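Local coordinates for two-domain protein containing predicted PHP-like metal-dependent phosphoesterase (Bacteroides vulgatus ATCC 8482, PDB 3E38) that probably acts as a zinc-dependent phosphoesterase of the PHP family, possibly an exonuclease, holding its zinc ions in the first of two domains, at residues M133-P138 with T148-E153; I166-G171 with P176-W181; G101-I106 with D121-A126. All coordinates share one frame; numbering follows the deposited sequence.

Interaction 1: M133-P138 with T148-E153. With ZN (zinc ion), chain H.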
loop_
_atom_site.group_PDB
_atom_site.type_symbol
_atom_site.label_atom_id
_atom_site.label_comp_id
_atom_site.label_asym_id
_atom_site.label_seq_id
_atom_site.Cartn_x
_atom_site.Cartn_y
_atom_site.Cartn_z
HETATM N N MSE B 133 -17.844 -25.274 23.255
HETATM C CA MSE B 133 -16.578 -25.043 23.965
HETATM C C MSE B 133 -15.349 -25.480 23.231
HETATM O O MSE B 133 -15.262 -26.605 22.747
HETATM C CB MSE B 133 -16.620 -25.771 25.323
HETATM C CG MSE B 133 -17.523 -25.024 26.346
HETATM SE SE MSE B 133 -18.063 -26.092 27.853
HETATM C CE MSE B 133 -19.420 -27.199 27.006
ATOM N N PHE B 134 -14.368 -24.589 23.188
ATOM C CA PHE B 134 -13.103 -24.964 22.574
ATOM C C PHE B 134 -11.854 -24.516 23.322
ATOM O O PHE B 134 -11.833 -23.524 24.005
ATOM C CB PHE B 134 -13.064 -24.547 21.102
ATOM C CG PHE B 134 -13.219 -23.063 20.865
ATOM C CD1 PHE B 134 -12.106 -22.229 20.843
ATOM C CD2 PHE B 134 -14.475 -22.514 20.628
ATOM C CE1 PHE B 134 -12.248 -20.852 20.582
ATOM C CE2 PHE B 134 -14.629 -21.148 20.360
ATOM C CZ PHE B 134 -13.504 -20.314 20.344
ATOM N N TRP B 135 -10.831 -25.351 23.225
ATOM C CA TRP B 135 -9.517 -25.063 23.796
ATOM C C TRP B 135 -8.786 -23.959 22.990
ATOM O O TRP B 135 -8.581 -24.059 21.765
ATOM C CB TRP B 135 -8.724 -26.364 23.877
ATOM C CG TRP B 135 -7.409 -26.272 24.517
ATOM C CD1 TRP B 135 -6.945 -25.276 25.320
ATOM C CD2 TRP B 135 -6.406 -27.296 24.521
ATOM N NE1 TRP B 135 -5.687 -25.585 25.782
ATOM C CE2 TRP B 135 -5.336 -26.827 25.310
ATOM C CE3 TRP B 135 -6.309 -28.551 23.927
ATOM C CZ2 TRP B 135 -4.169 -27.568 25.504
ATOM C CZ3 TRP B 135 -5.174 -29.299 24.137
ATOM C CH2 TRP B 135 -4.107 -28.799 24.914
ATOM N N ASN B 136 -8.419 -22.895 23.707
ATOM C CA ASN B 136 -7.668 -21.782 23.125
ATOM C C ASN B 136 -6.145 -21.957 23.169
ATOM O O ASN B 136 -5.575 -22.433 24.134
ATOM C CB ASN B 136 -8.000 -20.440 23.807
ATOM C CG ASN B 136 -9.464 -20.117 23.806
ATOM O OD1 ASN B 136 -10.211 -20.548 22.934
ATOM N ND2 ASN B 136 -9.890 -19.362 24.803
ATOM N N HIS B 137 -5.510 -21.502 22.089
ATOM C CA HIS B 137 -4.058 -21.480 21.967
ATOM C C HIS B 137 -3.356 -22.559 22.775
ATOM O O HIS B 137 -2.630 -22.268 23.695
ATOM C CB HIS B 137 -3.503 -20.091 22.344
ATOM C CG HIS B 137 -4.115 -19.470 23.564
ATOM N ND1 HIS B 137 -3.845 -19.902 24.844
ATOM C CD2 HIS B 137 -4.932 -18.394 23.693
ATOM C CE1 HIS B 137 -4.497 -19.142 25.703
ATOM N NE2 HIS B 137 -5.178 -18.236 25.030
ATOM N N PRO B 138 -3.586 -23.816 22.426
ATOM C CA PRO B 138 -2.911 -24.868 23.169
ATOM C C PRO B 138 -1.401 -24.648 23.196
ATOM O O PRO B 138 -0.733 -24.863 24.202
ATOM C CB PRO B 138 -3.291 -26.151 22.387
ATOM C CG PRO B 138 -4.011 -25.679 21.105
ATOM C CD PRO B 138 -4.530 -24.325 21.416
ATOM N N THR B 148 3.919 -28.382 22.893
ATOM C CA THR B 148 2.441 -28.288 22.969
ATOM C C THR B 148 1.852 -29.643 23.292
ATOM O O THR B 148 1.621 -30.465 22.413
ATOM C CB THR B 148 1.816 -27.806 21.649
ATOM O OG1 THR B 148 2.509 -26.647 21.208
ATOM C CG2 THR B 148 0.322 -27.484 21.801
ATOM N N LYS B 149 1.614 -29.869 24.571
ATOM C CA LYS B 149 1.074 -31.148 25.025
ATOM C C LYS B 149 -0.400 -31.151 25.353
ATOM O O LYS B 149 -1.077 -30.093 25.512
ATOM C CB LYS B 149 1.812 -31.613 26.278
ATOM C CG LYS B 149 3.289 -31.713 26.065
ATOM C CD LYS B 149 4.050 -31.990 27.338
ATOM C CE LYS B 149 5.540 -32.149 27.008
ATOM N NZ LYS B 149 6.390 -32.372 28.211
ATOM N N TRP B 150 -0.837 -32.401 25.458
ATOM C CA TRP B 150 -2.200 -32.806 25.829
ATOM C C TRP B 150 -2.110 -33.359 27.236
ATOM O O TRP B 150 -1.417 -34.320 27.502
ATOM C CB TRP B 150 -2.770 -33.859 24.873
ATOM C CG TRP B 150 -4.197 -34.263 25.172
ATOM C CD1 TRP B 150 -4.602 -35.153 26.122
ATOM C CD2 TRP B 150 -5.390 -33.840 24.493
ATOM N NE1 TRP B 150 -5.972 -35.288 26.103
ATOM C CE2 TRP B 150 -6.482 -34.500 25.108
ATOM C CE3 TRP B 150 -5.643 -32.969 23.438
ATOM C CZ2 TRP B 150 -7.818 -34.305 24.702
ATOM C CZ3 TRP B 150 -6.993 -32.760 23.036
ATOM C CH2 TRP B 150 -8.047 -33.434 23.659
ATOM N N TRP B 151 -2.803 -32.718 28.153
ATOM C CA TRP B 151 -2.737 -33.128 29.558
ATOM C C TRP B 151 -3.885 -34.028 29.961
ATOM O O TRP B 151 -4.841 -34.213 29.223
ATOM C CB TRP B 151 -2.707 -31.898 30.457
ATOM C CG TRP B 151 -1.558 -31.018 30.159
ATOM C CD1 TRP B 151 -1.209 -30.503 28.936
ATOM C CD2 TRP B 151 -0.651 -30.459 31.098
ATOM N NE1 TRP B 151 -0.123 -29.686 29.064
ATOM C CE2 TRP B 151 0.238 -29.636 30.380
ATOM C CE3 TRP B 151 -0.520 -30.548 32.477
ATOM C CZ2 TRP B 151 1.261 -28.952 30.989
ATOM C CZ3 TRP B 151 0.520 -29.871 33.082
ATOM C CH2 TRP B 151 1.390 -29.083 32.340
ATOM N N PRO B 152 -3.791 -34.597 31.153
ATOM C CA PRO B 152 -4.868 -35.518 31.556
ATOM C C PRO B 152 -6.191 -34.779 31.793
ATOM O O PRO B 152 -7.261 -35.372 31.765
ATOM C CB PRO B 152 -4.308 -36.206 32.830
ATOM C CG PRO B 152 -2.825 -35.839 32.887
ATOM C CD PRO B 152 -2.668 -34.550 32.107
ATOM N N GLU B 153 -6.097 -33.468 31.944
ATOM C CA GLU B 153 -7.276 -32.615 32.167
ATOM C C GLU B 153 -8.003 -32.342 30.880
ATOM O O GLU B 153 -9.199 -32.102 30.860
ATOM C CB GLU B 153 -6.910 -31.248 32.739
ATOM C CG GLU B 153 -6.444 -31.268 34.167
ATOM C CD GLU B 153 -4.954 -31.479 34.314
ATOM O OE1 GLU B 153 -4.297 -32.038 33.411
ATOM O OE2 GLU B 153 -4.444 -31.062 35.359
HETATM ZN ZN ZN H . -6.322 -16.860 26.322
HETATM O O HOH W 1 -7.003 -16.120 24.817
#

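Interaction 2: I166-G171 with P176-W181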
loop_
_atom_site.group_PDB
_atom_site.type_symbol
_atom_site.label_atom_id
_atom_site.label_comp_id
_atom_site.label_asym_id
_atom_site.label_seq_id
_atom_site.Cartn_x
_atom_site.Cartn_y
_atom_site.Cartn_z
ATOM N N ILE B 166 -10.833 -27.086 19.050
ATOM C CA ILE B 166 -9.535 -26.556 19.466
ATOM C C ILE B 166 -9.103 -25.553 18.455
ATOM O O ILE B 166 -9.342 -25.743 17.274
ATOM C CB ILE B 166 -8.447 -27.621 19.484
ATOM C CG1 ILE B 166 -8.931 -28.850 20.218
ATOM C CG2 ILE B 166 -7.142 -27.095 20.122
ATOM C CD1 ILE B 166 -7.867 -29.953 20.242
ATOM N N GLU B 167 -8.530 -24.461 18.942
ATOM C CA GLU B 167 -7.922 -23.462 18.075
ATOM C C GLU B 167 -6.669 -24.059 17.466
ATOM O O GLU B 167 -5.766 -24.555 18.180
ATOM C CB GLU B 167 -7.573 -22.200 18.840
ATOM C CG GLU B 167 -8.779 -21.357 19.160
ATOM C CD GLU B 167 -8.405 -20.016 19.819
ATOM O OE1 GLU B 167 -7.286 -19.946 20.392
ATOM O OE2 GLU B 167 -9.242 -19.068 19.802
ATOM N N VAL B 168 -6.660 -24.097 16.137
ATOM C CA VAL B 168 -5.504 -24.639 15.352
ATOM C C VAL B 168 -4.645 -23.468 14.901
ATOM O O VAL B 168 -3.503 -23.608 14.432
ATOM C CB VAL B 168 -5.908 -25.518 14.134
ATOM C CG1 VAL B 168 -6.455 -26.894 14.630
ATOM C CG2 VAL B 168 -6.869 -24.755 13.152
ATOM N N ALA B 169 -5.230 -22.303 15.101
ATOM C CA ALA B 169 -4.592 -21.050 14.754
ATOM C C ALA B 169 -5.210 -19.877 15.512
ATOM O O ALA B 169 -6.402 -19.693 15.505
ATOM C CB ALA B 169 -4.640 -20.845 13.257
ATOM N N ASN B 170 -4.339 -19.127 16.188
ATOM C CA ASN B 170 -4.682 -17.943 17.012
ATOM C C ASN B 170 -3.789 -16.757 16.667
ATOM O O ASN B 170 -2.587 -16.756 16.906
ATOM C CB ASN B 170 -4.555 -18.290 18.509
ATOM C CG ASN B 170 -5.092 -17.205 19.440
ATOM O OD1 ASN B 170 -4.606 -16.097 19.416
ATOM N ND2 ASN B 170 -6.062 -17.551 20.311
ATOM N N GLY B 171 -4.387 -15.738 16.100
ATOM C CA GLY B 171 -3.624 -14.562 15.696
ATOM C C GLY B 171 -2.521 -15.025 14.771
ATOM O O GLY B 171 -2.781 -15.638 13.764
ATOM N N PRO B 176 -0.007 -26.845 14.751
ATOM C CA PRO B 176 -0.303 -28.103 14.047
ATOM C C PRO B 176 -0.596 -29.264 14.925
ATOM O O PRO B 176 -1.235 -30.218 14.491
ATOM C CB PRO B 176 1.008 -28.415 13.280
ATOM C CG PRO B 176 2.073 -27.611 13.951
ATOM C CD PRO B 176 1.305 -26.313 14.367
ATOM N N GLU B 177 -0.090 -29.215 16.139
ATOM C CA GLU B 177 -0.281 -30.355 17.044
ATOM C C GLU B 177 -1.787 -30.495 17.225
ATOM O O GLU B 177 -2.299 -31.597 17.406
ATOM C CB GLU B 177 0.401 -30.161 18.409
ATOM C CG GLU B 177 1.916 -29.912 18.377
ATOM C CD GLU B 177 2.330 -28.496 17.958
ATOM O OE1 GLU B 177 1.467 -27.666 17.603
ATOM O OE2 GLU B 177 3.548 -28.232 17.986
ATOM N N ALA B 178 -2.481 -29.362 17.119
ATOM C CA ALA B 178 -3.925 -29.320 17.377
ATOM C C ALA B 178 -4.680 -29.953 16.245
ATOM O O ALA B 178 -5.748 -30.526 16.429
ATOM C CB ALA B 178 -4.430 -27.853 17.594
ATOM N N ILE B 179 -4.110 -29.839 15.054
ATOM C CA ILE B 179 -4.746 -30.389 13.855
ATOM C C ILE B 179 -4.910 -31.889 14.081
ATOM O O ILE B 179 -5.992 -32.440 13.930
ATOM C CB ILE B 179 -3.960 -30.066 12.530
ATOM C CG1 ILE B 179 -3.937 -28.554 12.279
ATOM C CG2 ILE B 179 -4.594 -30.755 11.337
ATOM C CD1 ILE B 179 -2.917 -28.116 11.268
ATOM N N GLN B 180 -3.837 -32.516 14.513
ATOM C CA GLN B 180 -3.828 -33.967 14.685
ATOM C C GLN B 180 -4.779 -34.368 15.794
ATOM O O GLN B 180 -5.361 -35.456 15.791
ATOM C CB GLN B 180 -2.405 -34.468 14.970
ATOM C CG GLN B 180 -2.260 -35.962 14.916
ATOM C CD GLN B 180 -2.697 -36.514 13.573
ATOM O OE1 GLN B 180 -2.296 -36.016 12.522
ATOM N NE2 GLN B 180 -3.528 -37.551 13.605
ATOM N N TRP B 181 -4.925 -33.479 16.755
ATOM C CA TRP B 181 -5.810 -33.726 17.910
ATOM C C TRP B 181 -7.240 -33.739 17.449
ATOM O O TRP B 181 -8.006 -34.633 17.773
ATOM C CB TRP B 181 -5.633 -32.689 19.017
ATOM C CG TRP B 181 -4.363 -32.901 19.741
ATOM C CD1 TRP B 181 -3.722 -34.092 19.889
ATOM C CD2 TRP B 181 -3.619 -31.952 20.520
ATOM N NE1 TRP B 181 -2.583 -33.933 20.641
ATOM C CE2 TRP B 181 -2.513 -32.636 21.064
ATOM C CE3 TRP B 181 -3.791 -30.628 20.835
ATOM C CZ2 TRP B 181 -1.574 -32.014 21.856
ATOM C CZ3 TRP B 181 -2.863 -30.014 21.637
ATOM C CH2 TRP B 181 -1.772 -30.690 22.130
#

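Interaction 3: G101-I106 with D121-A126. With ZN (zinc ion), chain H.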
loop_
_atom_site.group_PDB
_atom_site.type_symbol
_atom_site.label_atom_id
_atom_site.label_comp_id
_atom_site.label_asym_id
_atom_site.label_seq_id
_atom_site.Cartn_x
_atom_site.Cartn_y
_atom_site.Cartn_z
ATOM N N GLY B 101 -5.682 -24.705 31.124
ATOM C CA GLY B 101 -5.325 -23.528 30.367
ATOM C C GLY B 101 -6.508 -22.643 30.120
ATOM O O GLY B 101 -7.293 -22.392 31.019
ATOM N N HIS B 102 -6.618 -22.141 28.899
ATOM C CA HIS B 102 -7.719 -21.229 28.512
ATOM C C HIS B 102 -8.646 -21.859 27.511
ATOM O O HIS B 102 -8.200 -22.415 26.507
ATOM C CB HIS B 102 -7.181 -19.973 27.823
ATOM C CG HIS B 102 -6.221 -19.170 28.636
ATOM N ND1 HIS B 102 -5.944 -17.854 28.351
ATOM C CD2 HIS B 102 -5.478 -19.484 29.721
ATOM C CE1 HIS B 102 -5.061 -17.393 29.223
ATOM N NE2 HIS B 102 -4.775 -18.356 30.073
ATOM N N PHE B 103 -9.941 -21.758 27.784
ATOM C CA PHE B 103 -11.016 -22.213 26.879
ATOM C C PHE B 103 -12.038 -21.109 26.648
ATOM O O PHE B 103 -12.311 -20.327 27.511
ATOM C CB PHE B 103 -11.819 -23.367 27.450
ATOM C CG PHE B 103 -11.114 -24.728 27.435
ATOM C CD1 PHE B 103 -9.928 -24.925 28.090
ATOM C CD2 PHE B 103 -11.702 -25.815 26.779
ATOM C CE1 PHE B 103 -9.293 -26.158 28.056
ATOM C CE2 PHE B 103 -11.079 -27.034 26.728
ATOM C CZ PHE B 103 -9.869 -27.212 27.373
ATOM N N ASN B 104 -12.636 -21.126 25.470
ATOM C CA ASN B 104 -13.783 -20.282 25.168
ATOM C C ASN B 104 -15.055 -21.095 25.173
ATOM O O ASN B 104 -15.106 -22.205 24.684
ATOM C CB ASN B 104 -13.650 -19.555 23.854
ATOM C CG ASN B 104 -12.889 -18.267 23.985
ATOM O OD1 ASN B 104 -12.188 -18.043 24.963
ATOM N ND2 ASN B 104 -13.043 -17.395 23.001
ATOM N N ALA B 105 -16.051 -20.503 25.817
ATOM C CA ALA B 105 -17.417 -20.997 25.909
ATOM C C ALA B 105 -18.233 -20.028 25.075
ATOM O O ALA B 105 -18.318 -18.852 25.410
ATOM C CB ALA B 105 -17.899 -21.018 27.358
ATOM N N ILE B 106 -18.757 -20.501 23.948
ATOM C CA ILE B 106 -19.605 -19.653 23.113
ATOM C C ILE B 106 -21.010 -20.259 23.024
ATOM O O ILE B 106 -21.294 -21.412 23.403
ATOM C CB ILE B 106 -18.967 -19.305 21.721
ATOM C CG1 ILE B 106 -18.880 -20.530 20.811
ATOM C CG2 ILE B 106 -17.548 -18.664 21.932
ATOM C CD1 ILE B 106 -18.438 -20.232 19.414
ATOM N N ASP B 121 -16.160 -25.935 38.022
ATOM C CA ASP B 121 -17.506 -25.367 38.210
ATOM C C ASP B 121 -17.751 -24.341 37.135
ATOM O O ASP B 121 -18.884 -24.056 36.757
ATOM C CB ASP B 121 -17.639 -24.724 39.589
ATOM C CG ASP B 121 -17.566 -25.743 40.714
ATOM O OD1 ASP B 121 -17.918 -26.902 40.471
ATOM O OD2 ASP B 121 -17.163 -25.391 41.835
ATOM N N ALA B 122 -16.648 -23.802 36.639
ATOM C CA ALA B 122 -16.691 -22.818 35.562
ATOM C C ALA B 122 -17.200 -23.521 34.290
ATOM O O ALA B 122 -18.128 -23.078 33.611
ATOM C CB ALA B 122 -15.324 -22.203 35.335
ATOM N N PHE B 123 -16.621 -24.674 34.035
ATOM C CA PHE B 123 -16.959 -25.454 32.849
ATOM C C PHE B 123 -18.352 -26.051 32.998
ATOM O O PHE B 123 -19.087 -26.191 32.010
ATOM C CB PHE B 123 -15.903 -26.541 32.568
ATOM C CG PHE B 123 -14.622 -26.013 31.955
ATOM C CD1 PHE B 123 -13.659 -25.380 32.738
ATOM C CD2 PHE B 123 -14.384 -26.153 30.593
ATOM C CE1 PHE B 123 -12.498 -24.892 32.172
ATOM C CE2 PHE B 123 -13.245 -25.677 30.024
ATOM C CZ PHE B 123 -12.286 -25.036 30.808
ATOM N N ARG B 124 -18.728 -26.376 34.238
ATOM C CA ARG B 124 -20.059 -27.011 34.498
ATOM C C ARG B 124 -21.204 -26.051 34.218
ATOM O O ARG B 124 -22.235 -26.464 33.752
ATOM C CB ARG B 124 -20.183 -27.609 35.907
ATOM N N GLU B 125 -21.000 -24.764 34.452
ATOM C CA GLU B 125 -22.013 -23.741 34.157
ATOM C C GLU B 125 -22.170 -23.509 32.651
ATOM O O GLU B 125 -23.280 -23.334 32.138
ATOM C CB GLU B 125 -21.624 -22.408 34.803
ATOM C CG GLU B 125 -21.598 -22.462 36.330
ATOM C CD GLU B 125 -22.991 -22.657 36.910
ATOM O OE1 GLU B 125 -23.966 -22.317 36.196
ATOM O OE2 GLU B 125 -23.097 -23.122 38.071
ATOM N N ALA B 126 -21.029 -23.457 31.955
ATOM C CA ALA B 126 -21.026 -23.246 30.529
ATOM C C ALA B 126 -21.711 -24.447 29.895
ATOM O O ALA B 126 -22.569 -24.311 29.021
ATOM C CB ALA B 126 -19.594 -23.047 29.987
HETATM ZN ZN ZN H . -6.322 -16.860 26.322
HETATM O O HOH W 1 -7.003 -16.120 24.817
#

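Interaction 1: M133-P138 with T148-E153
Trp135 and Trp150 reach each other because both hold CG anti to the backbone N (chi1 -176° and -177°), which lays each CG beside its own carbonyl carbon and brings the six-membered rings of the two indoles together. The two form an offset edge-to-face pair: the centroids of the six-membered rings of Trp135 and Trp150 lie 5.8 Å apart and the planes stand at 75°, the edge of Trp135 being the one presented. Rim carbons do the touching, with Trp135 CZ3 at 3.8 Å from Trp150 CE3. One position along that rim, CH2 of Trp135 sits 3.3 Å from Lys149 O, and the oxygen lies in the indole plane, so an edge C-H faces a backbone carbonyl. Thr148 packs more simply: its methyl CG2 lies 3.6 Å from Pro138 C, while the distance from Thr148 CG2 to Pro138 CB is 3.9 Å. Pro138 CB in turn rests over one face of Trp135, toward its rim, which probably limits how far the ring can tilt. The polar ends turn to other partners, Trp150 NE1 to Thr155 OG1 and Thr148 OG1 to Arg297 of the second subunit. Strand 132-135, helix 152-159 and strand 165-170 form a beta-alpha-beta unit, and this contact packs the loop that begins the crossover against the residues at the end of the strand. Between Trp135 and Pro138, His137 points its CB away from the loop and binds zinc through NE2 at 2.2 Å; Glu93 and His102 bind the same metal, and His137 N is hydrogen-bonded to Glu167 OE1. Chemically, then, the contact is apolar and C-H...O in character, resting on dispersion and ring-edge electrostatics, right beside a zinc ligand.

Interaction 2: I166-G171 with P176-W181
Ile166 and Val168 both aim their CB atoms at Ala178, the helix residue seated between them, in a beta-alpha-beta unit whose strand 165-170 is followed, after the short strand 173-174, by helix 176-185 and then by the parallel strand 188-192. Such units build the distorted beta/alpha barrel expected of a PHP domain. The small side chain lets strand and helix come close: the CA atoms of Val168 and Ala178 are 5.3 Å apart. Three different groups converge on Ala178 CB, with Ile166 CG2 at 3.8 Å, Val168 CG1 at 3.7 Å and the carbonyl Glu167 O at 3.6 Å from it. Beyond this point the two strand side chains diverge along the helix. Ile166 places CG1 beside its backbone N (chi1 -49°) and extends past the alanine, crossing Trp181 at about a right angle, so that its CD1 comes to 3.7 Å from Trp181 CB. Its own helix also meets the Trp181 ring, Glu177 O lying over one face toward the rim; Trp135 and Trp150 add aromatic neighbours. Val168 leans the other way, its CG1 meeting Ile179 CG1 at 3.8 Å, and Met189 of strand 188-192 touches both residues. The chain turns a corner at Val168, yet that side chain still faces the helix; Glu167 points its CB away from the helix, and its carboxylate lies about 7 Å from a zinc ion. Glu167 OE2 is hydrogen-bonded to Thr192 OG1 and to ND1 of the zinc ligand His24, making it a second-shell residue. Glu167 OE1 accepts from His137 N and from Asn170 ND2, which also bonds Asp194 OD2; the Asn170 bond is 2.7 Å long and nearly straight (171°), on the syn side but tilted 31° out of the carboxylate plane.

Interaction 3: G101-I106 with D121-A126
Phe103 of strand 102-106 lies against Phe123 of helix 119-128 from its CB outward. Its CB already touches the helix side, at 3.7 Å from Phe123 CE2. With CG placed beside the backbone N (chi1 -75°), the ring turns a face to the approaching phenyl, and Phe103 CG is the atom nearest to it, 3.5 Å from Phe123 CE2. The two ortho carbons divide the incoming edge between them: Phe103 CD1 lies 3.6 Å from Phe123 CZ, and Phe103 CD2 lies 3.6 Å from Phe123 CE2. Farther out the contact fades, Phe103 CE2 being 4.2 Å from Phe123 CE2. The edge therefore bears on the root of the Phe103 ring rather than on its centre. Centroids of the Phe103 and Phe123 rings are 5.0 Å apart and the planes stand at 81°, a T-shaped (edge-to-face) pair in which Phe123 supplies the edge. The opposite face of Phe103 stacks on Trp135 of the neighbouring strand, so the ring is sandwiched and its rotation should be restricted. Two residues along the strand, Ala105 CB meets Ala126 CB at 3.7 Å, and these short side chains let the helix lie close where the phenylalanines leave off. Between them Asn104 points its CB away from the helix, as does His102, whose ND1 binds a zinc ion shared with Glu93 and His137. Asn104 OD1 is hydrogen-bonded to Asn136 ND2, which links side chains of neighbouring chain segments; Asn136 ND2 also bonds the zinc ligand Glu93. Apolar strand residues turned to an outer helix are characteristic of a beta/alpha barrel, and the zinc cluster on the other side of the strand is consistent with the predicted PHP-like domain.

From the N terminus, interaction 3 comes first, closing the connection between strand 102-106 and helix 119-128. Interaction 1 then closes the helix-free loop between the end of strand 132-135 and the start of helix 152-159, and interaction 2 closes the short connection, which includes strand 173-174, from strand 165-170 into helix 176-185. The three follow in series, with neither nesting nor crossing. Their strands are neighbours in one sheet, 132-135 lying between the other two, so interaction 1 touches both partners while interactions 2 and 3 stay about 5 Å apart at their nearest atoms. Bonds from Asn136 N to His102 O and from Glu167 N to Trp135 O join these strands, and interactions 1 and 3 share a zinc ion.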